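Local coordinates for MutT/nudix family protein (Enterococcus faecalis, PDB 2FML) that is of unknown function but combines a Nudix domain with a probable NrtR-type winged helix and so may bind a nucleotide-derived ligand and DNA, at residues 8-11 / 12-16; 192-195 / 196-200; 204-207 / 208-211; 238-241 / 242-246. All coordinates share one frame; numbering follows the deposited sequence.

Contact 1. Residues 8-11 / 12-16; sequences AEEK and NYYER
Lys11 and Glu15, one helical turn apart on helix 7-16, are joined by a salt bridge in which Lys11 NZ lies 3.0 Å from Glu15 OE2. Followed outward, the lysine has its CB beside the peptide link to Asn12, where it makes no approach of its own to Glu15. Lys11 CG leaves anti to the backbone N (chi1 167°) and comes within 3.3 Å of Glu15 OE2. Lys11 CD stands 3.8 Å from Glu15 OE2, and Lys11 CE closes in again to 3.4 Å. The chain is extended until chi4, whose torsion of 90° turns NZ onto the syn lone pair of OE2, on the side of OE1. The aliphatic part of the lysine thus arches past the carboxylate, and a single oxygen takes the ammonium. Beneath this bridge Glu15 N donates to Lys11 O at 3.0 Å, the fourth of the successive i to i+4 bonds that start with Asn12 N to Ala8 O and go on to Arg16 N on Asn12 O. On another side of the helix, Glu10 CG lies 4.1 Å from CE1 of Tyr14, while CD1 of that ring has Glu10 O at its edge. The Glu10 carboxylate reaches on to the indole NH of Trp26. Trp26 also stacks on Tyr14, so helix 20-27 packs against helix 7-16; near the C-terminal end of helix 7-16, Glu15 O accepts a bond from Arg69 NE of the second subunit.

Contact 2. Residues 192-195 / 196-200; sequences KAFN and RVVDK
Arg196, one turn after Lys192 on helix 186-200, folds back alongside it: Arg196 NH2 lies 3.8 Å from Lys192 CD, while Arg196 N donates to Lys192 O at 2.9 Å. Bends at chi2 (76°) and chi3 (35°) curl the arginine so that its guanidinium rests obliquely against the lysine methylenes. The two like charges stay apart, with Lys192 NZ 5.3 Å from Arg196 NH2, and Arg196 NH1 is engaged by Leu109 O. Val197 comes next, bonded through N to Ala193 O, with Val197 CG2 only 3.2 Å from Ala193 O. It faces Leu129 and Phe131 of strand 123-131, and here helix 186-200 lies against the mixed sheet of the Nudix domain. Val198 N donates almost straight to Phe194 O (169°). Val198 CG2, set anti to the carbonyl carbon, meets the Phe194 ring at CE2, 3.9 Å away, in an oblique approach. Phe194 also meets the ring of Phe227, and both Phe194 and Val198 touch Arg153 of strand 143-154. Asp199 N then binds Asn195 O at 2.9 Å, while the Asn195 amide turns to another partner, ND2 donating to Leu171 O.

Contact 3. Residues 204-207 / 208-211; sequences EPQV and LQVL
Three successive i to i+3 bonds join the two halves, Leu208 N to Pro205 O with the donor 48° out of the carbonyl plane, Gln209 N to Gln206 O at 2.8 Å and Val210 N to Val207 O, and Leu211 N on Leu208 O continues them, so that a 3-10 segment, entered through an inverse gamma turn centred on Pro205, runs as far as Leu211. Among the side chains, Pro205 CB and Leu208 CD1 meet 3.9 Å apart. Leu208 CG sits anti to its own carbonyl carbon (chi1 -57°), which swings the isobutyl group back along the turn: Leu208 CG also lies 3.5 Å from Pro205 O, beside the bond that oxygen accepts. Both residues are buried, Leu208 against Phe224 and Phe248 and Pro205 against Tyr247. This short 3-10 segment lies where the chain passes from helix 186-200 toward helix 217-228 and the probable NrtR-type winged helix, and its other side rests on the Nudix sheet: Gln206, Val207, Gln209 and Val210 all touch Phe131 of strand 123-131. Val207 CG1, between its own N and carbonyl carbon (chi1 71°), lies 3.2 Å from Leu208 N. Val210 straddles the carbonyl one turn back, Val210 CG2 and CG1 lying 3.3 Å and 3.5 Å from Val207 O. Gln209 runs extended beyond CG, with CB and CG both packed beside Gln206 O.

Contact 4. Residues 238-241 / 242-246; sequences SNFK and KAMTQ
Ser238 meets the second half of helix 237-244 through its carbonyl: Lys242 N reaches Ser238 O at 3.4 Å in a weak bond, and Lys242 CB lies against the same oxygen. Asn239 follows with a firmer link, Ala243 N donating to Asn239 O at 3.1 Å. The methyl of Ala243 rests beside that oxygen, and Asn239 ND2 is held by Asp236, just ahead of the segment. Phe240 carries the main side-chain contact. Its ring leaves anti to the backbone N (chi1 -179°) and lies under Met244, a selenomethionine, whose CG stands over the middle of one face, 3.8 Å from the ring centroid and 8° off the normal. The five ring carbons from CD1 and CD2 out to CZ are therefore nearly equidistant from this CG, as expected of a CH-pi contact. Beyond it the chain bends at chi2 and carries Met244 SE above the same face but further off, 5.2 Å from the centroid of the Phe240 ring, in a Met-aromatic contact. Met244 N donates to Phe240 O only weakly, at an angle of 133°. Lys241 O, the last carbonyl of the segment, has Thr245 CB at 3.1 Å, and Lys241 and Thr245 both touch Tyr265. Phe240 also packs edge-to-face with Phe224 and touches Ile217 and Ala220, so its ring joins helix 237-244 to helix 217-228, a helix-on-helix core consistent with the winged-helix assignment of this region.

From the N terminus, the four contacts follow one another in series; none nests in or crosses another, and each spans a single continuous stretch rather than closing a long loop. Contact 1 stands apart on the N-terminal helix, its centre about 49 Å from that of contact 2. Residues 192-200 lie against the Nudix sheet; contact 3 follows after a short link, and the two touch through Val197 CG1 and Val207 CG2, 3.6 Å apart. Helix 217-228 then bridges the remainder, since Phe227 touches both Phe194 and Val207, while Phe224 touches both Leu208 and Phe240. Contact 4 thereby joins the same region without touching contact 3 directly.

Contact 1. Residues 8-11 / 12-16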
loop_
_atom_site.group_PDB
_atom_site.type_symbol
_atom_site.label_atom_id
_atom_site.label_comp_id
_atom_site.label_asym_id
_atom_site.label_seq_id
_atom_site.Cartn_x
_atom_site.Cartn_y
_atom_site.Cartn_z
ATOM N N ALA A 8 -16.433 11.541 33.526
ATOM C CA ALA A 8 -15.043 10.988 33.538
ATOM C C ALA A 8 -14.951 9.618 34.207
ATOM O O ALA A 8 -14.391 8.697 33.635
ATOM C CB ALA A 8 -14.068 11.953 34.181
ATOM N N GLU A 9 -15.531 9.491 35.403
ATOM C CA GLU A 9 -15.561 8.224 36.154
ATOM C C GLU A 9 -16.292 7.084 35.429
ATOM O O GLU A 9 -15.817 5.925 35.402
ATOM C CB GLU A 9 -16.169 8.446 37.530
ATOM C CG GLU A 9 -16.170 7.188 38.394
ATOM C CD GLU A 9 -16.610 7.445 39.823
ATOM O OE1 GLU A 9 -15.760 7.941 40.621
ATOM O OE2 GLU A 9 -17.795 7.132 40.126
ATOM N N GLU A 10 -17.438 7.422 34.847
ATOM C CA GLU A 10 -18.189 6.487 34.056
ATOM C C GLU A 10 -17.377 5.875 32.876
ATOM O O GLU A 10 -17.391 4.653 32.633
ATOM C CB GLU A 10 -19.425 7.197 33.510
ATOM C CG GLU A 10 -20.302 6.324 32.680
ATOM C CD GLU A 10 -21.580 7.025 32.313
ATOM O OE1 GLU A 10 -22.146 7.758 33.163
ATOM O OE2 GLU A 10 -22.025 6.843 31.187
ATOM N N LYS A 11 -16.730 6.747 32.119
ATOM C CA LYS A 11 -16.026 6.346 30.900
ATOM C C LYS A 11 -14.781 5.501 31.226
ATOM O O LYS A 11 -14.477 4.524 30.537
ATOM C CB LYS A 11 -15.687 7.605 30.107
ATOM C CG LYS A 11 -14.708 7.490 28.987
ATOM C CD LYS A 11 -14.522 8.847 28.337
ATOM C CE LYS A 11 -13.129 9.022 27.719
ATOM N NZ LYS A 11 -13.010 8.584 26.280
ATOM N N ASN A 12 -14.037 5.808 32.264
ATOM C CA ASN A 12 -12.925 4.885 32.490
ATOM C C ASN A 12 -13.286 3.594 33.227
ATOM O O ASN A 12 -12.600 2.613 33.042
ATOM C CB ASN A 12 -11.635 5.540 33.009
ATOM C CG ASN A 12 -11.880 6.267 34.227
ATOM O OD1 ASN A 12 -12.962 6.819 34.351
ATOM N ND2 ASN A 12 -10.946 6.232 35.189
ATOM N N TYR A 13 -14.379 3.572 33.985
ATOM C CA TYR A 13 -14.917 2.324 34.472
ATOM C C TYR A 13 -15.183 1.372 33.258
ATOM O O TYR A 13 -14.837 0.213 33.288
ATOM C CB TYR A 13 -16.202 2.539 35.321
ATOM C CG TYR A 13 -16.826 1.195 35.534
ATOM C CD1 TYR A 13 -17.785 0.717 34.643
ATOM C CD2 TYR A 13 -16.384 0.351 36.562
ATOM C CE1 TYR A 13 -18.281 -0.563 34.774
ATOM C CE2 TYR A 13 -16.907 -0.934 36.709
ATOM C CZ TYR A 13 -17.828 -1.370 35.793
ATOM O OH TYR A 13 -18.325 -2.627 35.881
ATOM N N TYR A 14 -15.818 1.878 32.204
ATOM C CA TYR A 14 -16.132 1.071 31.010
ATOM C C TYR A 14 -14.888 0.700 30.158
ATOM O O TYR A 14 -14.795 -0.448 29.701
ATOM C CB TYR A 14 -17.253 1.715 30.175
ATOM C CG TYR A 14 -18.654 1.499 30.836
ATOM C CD1 TYR A 14 -19.313 2.525 31.578
ATOM C CD2 TYR A 14 -19.265 0.247 30.774
ATOM C CE1 TYR A 14 -20.574 2.303 32.204
ATOM C CE2 TYR A 14 -20.524 0.016 31.390
ATOM C CZ TYR A 14 -21.177 1.028 32.087
ATOM O OH TYR A 14 -22.386 0.656 32.693
ATOM N N GLU A 15 -13.970 1.656 29.943
ATOM C CA GLU A 15 -12.655 1.401 29.272
ATOM C C GLU A 15 -11.729 0.428 30.016
ATOM O O GLU A 15 -11.155 -0.472 29.441
ATOM C CB GLU A 15 -11.952 2.723 28.960
ATOM C CG GLU A 15 -12.893 3.618 28.150
ATOM C CD GLU A 15 -12.325 4.989 27.828
ATOM O OE1 GLU A 15 -11.328 5.399 28.459
ATOM O OE2 GLU A 15 -12.909 5.689 26.963
ATOM N N ARG A 16 -11.657 0.594 31.325
ATOM C CA ARG A 16 -10.616 0.005 32.161
ATOM C C ARG A 16 -11.019 -1.076 33.164
ATOM O O ARG A 16 -10.154 -1.827 33.615
ATOM C CB ARG A 16 -9.926 1.143 32.899
ATOM C CG ARG A 16 -9.346 2.107 31.909
ATOM C CD ARG A 16 -8.655 3.225 32.561
ATOM N NE ARG A 16 -7.815 3.924 31.580
ATOM C CZ ARG A 16 -7.363 5.174 31.714
ATOM N NH1 ARG A 16 -6.575 5.684 30.775
ATOM N NH2 ARG A 16 -7.703 5.923 32.777
#

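Contact 2. Residues 192-195 / 196-200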
loop_
_atom_site.group_PDB
_atom_site.type_symbol
_atom_site.label_atom_id
_atom_site.label_comp_id
_atom_site.label_asym_id
_atom_site.label_seq_id
_atom_site.Cartn_x
_atom_site.Cartn_y
_atom_site.Cartn_z
ATOM N N LYS A 192 1.740 4.949 -11.293
ATOM C CA LYS A 192 2.104 4.100 -10.111
ATOM C C LYS A 192 2.028 2.600 -10.432
ATOM O O LYS A 192 2.941 1.847 -10.096
ATOM C CB LYS A 192 1.271 4.448 -8.867
ATOM C CG LYS A 192 1.695 3.821 -7.490
ATOM C CD LYS A 192 2.867 4.553 -6.720
ATOM C CE LYS A 192 2.604 5.959 -6.222
ATOM N NZ LYS A 192 3.832 6.458 -5.338
ATOM N N ALA A 193 0.954 2.190 -11.094
ATOM C CA ALA A 193 0.748 0.791 -11.504
ATOM C C ALA A 193 1.802 0.336 -12.487
ATOM O O ALA A 193 2.341 -0.808 -12.358
ATOM C CB ALA A 193 -0.687 0.587 -12.094
ATOM N N PHE A 194 2.128 1.205 -13.462
ATOM C CA PHE A 194 3.076 0.823 -14.499
ATOM C C PHE A 194 4.486 0.641 -13.913
ATOM O O PHE A 194 5.175 -0.352 -14.213
ATOM C CB PHE A 194 3.062 1.848 -15.662
ATOM C CG PHE A 194 3.814 1.390 -16.862
ATOM C CD1 PHE A 194 3.181 0.676 -17.847
ATOM C CD2 PHE A 194 5.194 1.625 -16.975
ATOM C CE1 PHE A 194 3.920 0.212 -18.965
ATOM C CE2 PHE A 194 5.948 1.139 -18.070
ATOM C CZ PHE A 194 5.287 0.443 -19.071
ATOM N N ASN A 195 4.908 1.617 -13.103
ATOM C CA ASN A 195 6.226 1.608 -12.447
ATOM C C ASN A 195 6.330 0.458 -11.404
ATOM O O ASN A 195 7.408 -0.096 -11.197
ATOM C CB ASN A 195 6.475 2.991 -11.803
ATOM C CG ASN A 195 6.840 4.030 -12.834
ATOM O OD1 ASN A 195 7.325 3.665 -13.905
ATOM N ND2 ASN A 195 6.619 5.312 -12.547
ATOM N N ARG A 196 5.206 0.103 -10.770
ATOM C CA ARG A 196 5.197 -0.976 -9.785
ATOM C C ARG A 196 5.531 -2.307 -10.445
ATOM O O ARG A 196 6.276 -3.105 -9.878
ATOM C CB ARG A 196 3.846 -1.065 -9.028
ATOM C CG ARG A 196 3.712 -2.306 -8.075
ATOM C CD ARG A 196 4.519 -2.098 -6.787
ATOM N NE ARG A 196 4.475 -0.669 -6.379
ATOM C CZ ARG A 196 3.660 -0.135 -5.490
ATOM N NH1 ARG A 196 2.777 -0.902 -4.841
ATOM N NH2 ARG A 196 3.747 1.173 -5.233
ATOM N N VAL A 197 4.970 -2.540 -11.624
ATOM C CA VAL A 197 5.279 -3.735 -12.434
ATOM C C VAL A 197 6.786 -3.804 -12.885
ATOM O O VAL A 197 7.476 -4.812 -12.634
ATOM C CB VAL A 197 4.322 -3.853 -13.670
ATOM C CG1 VAL A 197 4.717 -5.058 -14.559
ATOM C CG2 VAL A 197 2.833 -3.895 -13.240
ATOM N N VAL A 198 7.279 -2.742 -13.542
ATOM C CA VAL A 198 8.723 -2.540 -13.794
ATOM C C VAL A 198 9.620 -2.810 -12.571
ATOM O O VAL A 198 10.633 -3.502 -12.708
ATOM C CB VAL A 198 9.035 -1.110 -14.302
ATOM C CG1 VAL A 198 10.529 -0.971 -14.492
ATOM C CG2 VAL A 198 8.268 -0.799 -15.605
ATOM N N ASP A 199 9.238 -2.273 -11.391
ATOM C CA ASP A 199 9.971 -2.504 -10.113
ATOM C C ASP A 199 9.935 -3.913 -9.545
ATOM O O ASP A 199 10.820 -4.284 -8.755
ATOM C CB ASP A 199 9.496 -1.571 -8.983
ATOM C CG ASP A 199 9.806 -0.106 -9.257
ATOM O OD1 ASP A 199 10.599 0.158 -10.194
ATOM O OD2 ASP A 199 9.241 0.780 -8.556
ATOM N N LYS A 200 8.926 -4.691 -9.915
ATOM C CA LYS A 200 8.652 -5.948 -9.226
ATOM C C LYS A 200 8.964 -7.143 -10.102
ATOM O O LYS A 200 9.414 -8.176 -9.586
ATOM C CB LYS A 200 7.191 -5.984 -8.720
ATOM C CG LYS A 200 7.049 -6.403 -7.291
ATOM C CD LYS A 200 6.071 -5.504 -6.560
ATOM C CE LYS A 200 6.485 -5.371 -5.090
ATOM N NZ LYS A 200 5.948 -4.131 -4.422
#

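Contact 3. Residues 204-207 / 208-211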
loop_
_atom_site.group_PDB
_atom_site.type_symbol
_atom_site.label_atom_id
_atom_site.label_comp_id
_atom_site.label_asym_id
_atom_site.label_seq_id
_atom_site.Cartn_x
_atom_site.Cartn_y
_atom_site.Cartn_z
ATOM N N GLU A 204 9.788 -10.717 -8.791
ATOM C CA GLU A 204 8.461 -11.251 -8.535
ATOM C C GLU A 204 7.610 -11.053 -9.797
ATOM O O GLU A 204 6.964 -10.019 -9.966
ATOM C CB GLU A 204 7.848 -10.603 -7.294
ATOM C CG GLU A 204 6.447 -11.034 -6.977
ATOM C CD GLU A 204 5.795 -10.076 -5.970
ATOM O OE1 GLU A 204 6.291 -9.964 -4.832
ATOM O OE2 GLU A 204 4.807 -9.400 -6.341
ATOM N N PRO A 205 7.684 -12.031 -10.729
ATOM C CA PRO A 205 7.069 -11.850 -12.059
ATOM C C PRO A 205 5.563 -12.164 -12.133
ATOM O O PRO A 205 5.116 -12.807 -13.098
ATOM C CB PRO A 205 7.904 -12.799 -12.961
ATOM C CG PRO A 205 8.873 -13.522 -12.055
ATOM C CD PRO A 205 8.417 -13.319 -10.653
ATOM N N GLN A 206 4.791 -11.682 -11.156
ATOM C CA GLN A 206 3.343 -11.890 -11.182
ATOM C C GLN A 206 2.741 -11.440 -12.514
ATOM O O GLN A 206 1.844 -12.092 -13.037
ATOM C CB GLN A 206 2.637 -11.178 -10.030
ATOM C CG GLN A 206 2.196 -12.018 -8.803
ATOM C CD GLN A 206 1.254 -11.166 -7.850
ATOM O OE1 GLN A 206 0.958 -11.542 -6.693
ATOM N NE2 GLN A 206 0.802 -10.028 -8.360
ATOM N N VAL A 207 3.255 -10.344 -13.063
ATOM C CA VAL A 207 2.755 -9.779 -14.339
ATOM C C VAL A 207 2.596 -10.782 -15.493
ATOM O O VAL A 207 1.700 -10.616 -16.343
ATOM C CB VAL A 207 3.591 -8.558 -14.839
ATOM C CG1 VAL A 207 5.001 -9.016 -15.334
ATOM C CG2 VAL A 207 2.816 -7.781 -15.950
ATOM N N LEU A 208 3.434 -11.830 -15.497
ATOM C CA LEU A 208 3.328 -12.923 -16.502
ATOM C C LEU A 208 1.980 -13.664 -16.439
ATOM O O LEU A 208 1.722 -14.546 -17.252
ATOM C CB LEU A 208 4.501 -13.916 -16.364
ATOM C CG LEU A 208 5.891 -13.303 -16.482
ATOM C CD1 LEU A 208 6.917 -14.367 -16.351
ATOM C CD2 LEU A 208 6.047 -12.578 -17.824
ATOM N N GLN A 209 1.142 -13.327 -15.445
ATOM C CA GLN A 209 -0.268 -13.756 -15.386
ATOM C C GLN A 209 -1.061 -13.342 -16.631
ATOM O O GLN A 209 -1.907 -14.100 -17.087
ATOM C CB GLN A 209 -0.960 -13.196 -14.158
ATOM C CG GLN A 209 -0.818 -14.002 -12.898
ATOM C CD GLN A 209 -1.565 -13.345 -11.726
ATOM O OE1 GLN A 209 -2.369 -12.452 -11.924
ATOM N NE2 GLN A 209 -1.284 -13.782 -10.522
ATOM N N VAL A 210 -0.781 -12.155 -17.179
ATOM C CA VAL A 210 -1.435 -11.698 -18.422
ATOM C C VAL A 210 -1.270 -12.678 -19.633
ATOM O O VAL A 210 -1.970 -12.555 -20.655
ATOM C CB VAL A 210 -0.976 -10.265 -18.885
ATOM C CG1 VAL A 210 -1.136 -9.219 -17.776
ATOM C CG2 VAL A 210 0.382 -10.295 -19.403
ATOM N N LEU A 211 -0.337 -13.618 -19.487
ATOM C CA LEU A 211 -0.021 -14.591 -20.517
ATOM C C LEU A 211 -0.879 -15.847 -20.407
ATOM O O LEU A 211 -0.866 -16.664 -21.307
ATOM C CB LEU A 211 1.476 -14.940 -20.475
ATOM C CG LEU A 211 2.479 -14.012 -21.150
ATOM C CD1 LEU A 211 3.892 -14.585 -20.971
ATOM C CD2 LEU A 211 2.173 -13.799 -22.666
#

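Contact 4. Residues 238-241 / 242-246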
loop_
_atom_site.group_PDB
_atom_site.type_symbol
_atom_site.label_atom_id
_atom_site.label_comp_id
_atom_site.label_asym_id
_atom_site.label_seq_id
_atom_site.Cartn_x
_atom_site.Cartn_y
_atom_site.Cartn_z
ATOM N N SER A 238 18.999 -16.622 -23.342
ATOM C CA SER A 238 19.819 -17.481 -22.478
ATOM C C SER A 238 20.080 -16.887 -21.075
ATOM O O SER A 238 20.133 -17.645 -20.063
ATOM C CB SER A 238 21.136 -17.803 -23.217
ATOM O OG SER A 238 22.190 -18.222 -22.317
ATOM N N ASN A 239 20.251 -15.542 -21.026
ATOM C CA ASN A 239 20.446 -14.837 -19.768
ATOM C C ASN A 239 19.139 -14.685 -18.990
ATOM O O ASN A 239 19.141 -14.706 -17.755
ATOM C CB ASN A 239 21.051 -13.454 -20.034
ATOM C CG ASN A 239 22.565 -13.487 -20.173
ATOM O OD1 ASN A 239 23.293 -13.490 -19.181
ATOM N ND2 ASN A 239 23.047 -13.487 -21.407
ATOM N N PHE A 240 18.039 -14.490 -19.730
ATOM C CA PHE A 240 16.691 -14.356 -19.166
ATOM C C PHE A 240 16.203 -15.714 -18.643
ATOM O O PHE A 240 15.690 -15.811 -17.512
ATOM C CB PHE A 240 15.723 -13.779 -20.216
ATOM C CG PHE A 240 14.311 -13.577 -19.717
ATOM C CD1 PHE A 240 13.897 -12.343 -19.239
ATOM C CD2 PHE A 240 13.388 -14.629 -19.742
ATOM C CE1 PHE A 240 12.579 -12.151 -18.794
ATOM C CE2 PHE A 240 12.081 -14.460 -19.291
ATOM C CZ PHE A 240 11.676 -13.205 -18.813
ATOM N N LYS A 241 16.386 -16.762 -19.454
ATOM C CA LYS A 241 16.036 -18.135 -19.041
ATOM C C LYS A 241 16.636 -18.504 -17.678
ATOM O O LYS A 241 15.869 -19.128 -16.750
ATOM C CB LYS A 241 16.459 -19.160 -20.094
ATOM C CG LYS A 241 15.664 -20.449 -20.030
ATOM C CD LYS A 241 16.373 -21.573 -20.779
ATOM C CE LYS A 241 15.402 -22.705 -21.064
ATOM N NZ LYS A 241 16.107 -23.854 -21.685
ATOM N N LYS A 242 17.981 -18.062 -17.529
ATOM C CA LYS A 242 18.688 -18.441 -16.291
ATOM C C LYS A 242 18.271 -17.623 -15.065
ATOM O O LYS A 242 18.055 -18.179 -13.978
ATOM C CB LYS A 242 20.209 -18.403 -16.493
ATOM C CG LYS A 242 20.832 -19.783 -16.702
ATOM C CD LYS A 242 21.264 -20.391 -15.356
ATOM C CE LYS A 242 20.130 -21.147 -14.654
ATOM N NZ LYS A 242 20.461 -22.602 -14.555
ATOM N N ALA A 243 18.153 -16.309 -15.258
ATOM C CA ALA A 243 17.783 -15.383 -14.199
ATOM C C ALA A 243 16.353 -15.570 -13.656
ATOM O O ALA A 243 16.088 -15.251 -12.499
ATOM C CB ALA A 243 17.991 -13.946 -14.665
HETATM N N MSE A 244 15.447 -16.107 -14.469
HETATM C CA MSE A 244 14.025 -16.098 -14.127
HETATM C C MSE A 244 13.388 -17.446 -13.819
HETATM O O MSE A 244 12.246 -17.487 -13.328
HETATM C CB MSE A 244 13.243 -15.469 -15.271
HETATM C CG MSE A 244 13.653 -14.066 -15.593
HETATM SE SE MSE A 244 13.350 -12.786 -14.117
HETATM C CE MSE A 244 14.584 -11.309 -15.006
ATOM N N THR A 245 14.106 -18.537 -14.107
ATOM C CA THR A 245 13.492 -19.872 -14.074
ATOM C C THR A 245 12.990 -20.272 -12.662
ATOM O O THR A 245 12.004 -20.974 -12.511
ATOM C CB THR A 245 14.384 -21.007 -14.766
ATOM O OG1 THR A 245 13.490 -21.809 -15.583
ATOM C CG2 THR A 245 15.190 -21.907 -13.699
ATOM N N GLN A 246 13.837 -19.821 -11.686
ATOM C CA GLN A 246 13.530 -19.927 -10.262
ATOM C C GLN A 246 12.069 -19.586 -9.881
ATOM O O GLN A 246 11.570 -20.077 -8.879
ATOM C CB GLN A 246 14.484 -19.024 -9.479
ATOM C CG GLN A 246 14.169 -17.539 -9.630
ATOM C CD GLN A 246 15.226 -16.648 -8.978
ATOM O OE1 GLN A 246 15.407 -16.661 -7.753
ATOM N NE2 GLN A 246 15.944 -15.861 -9.794
#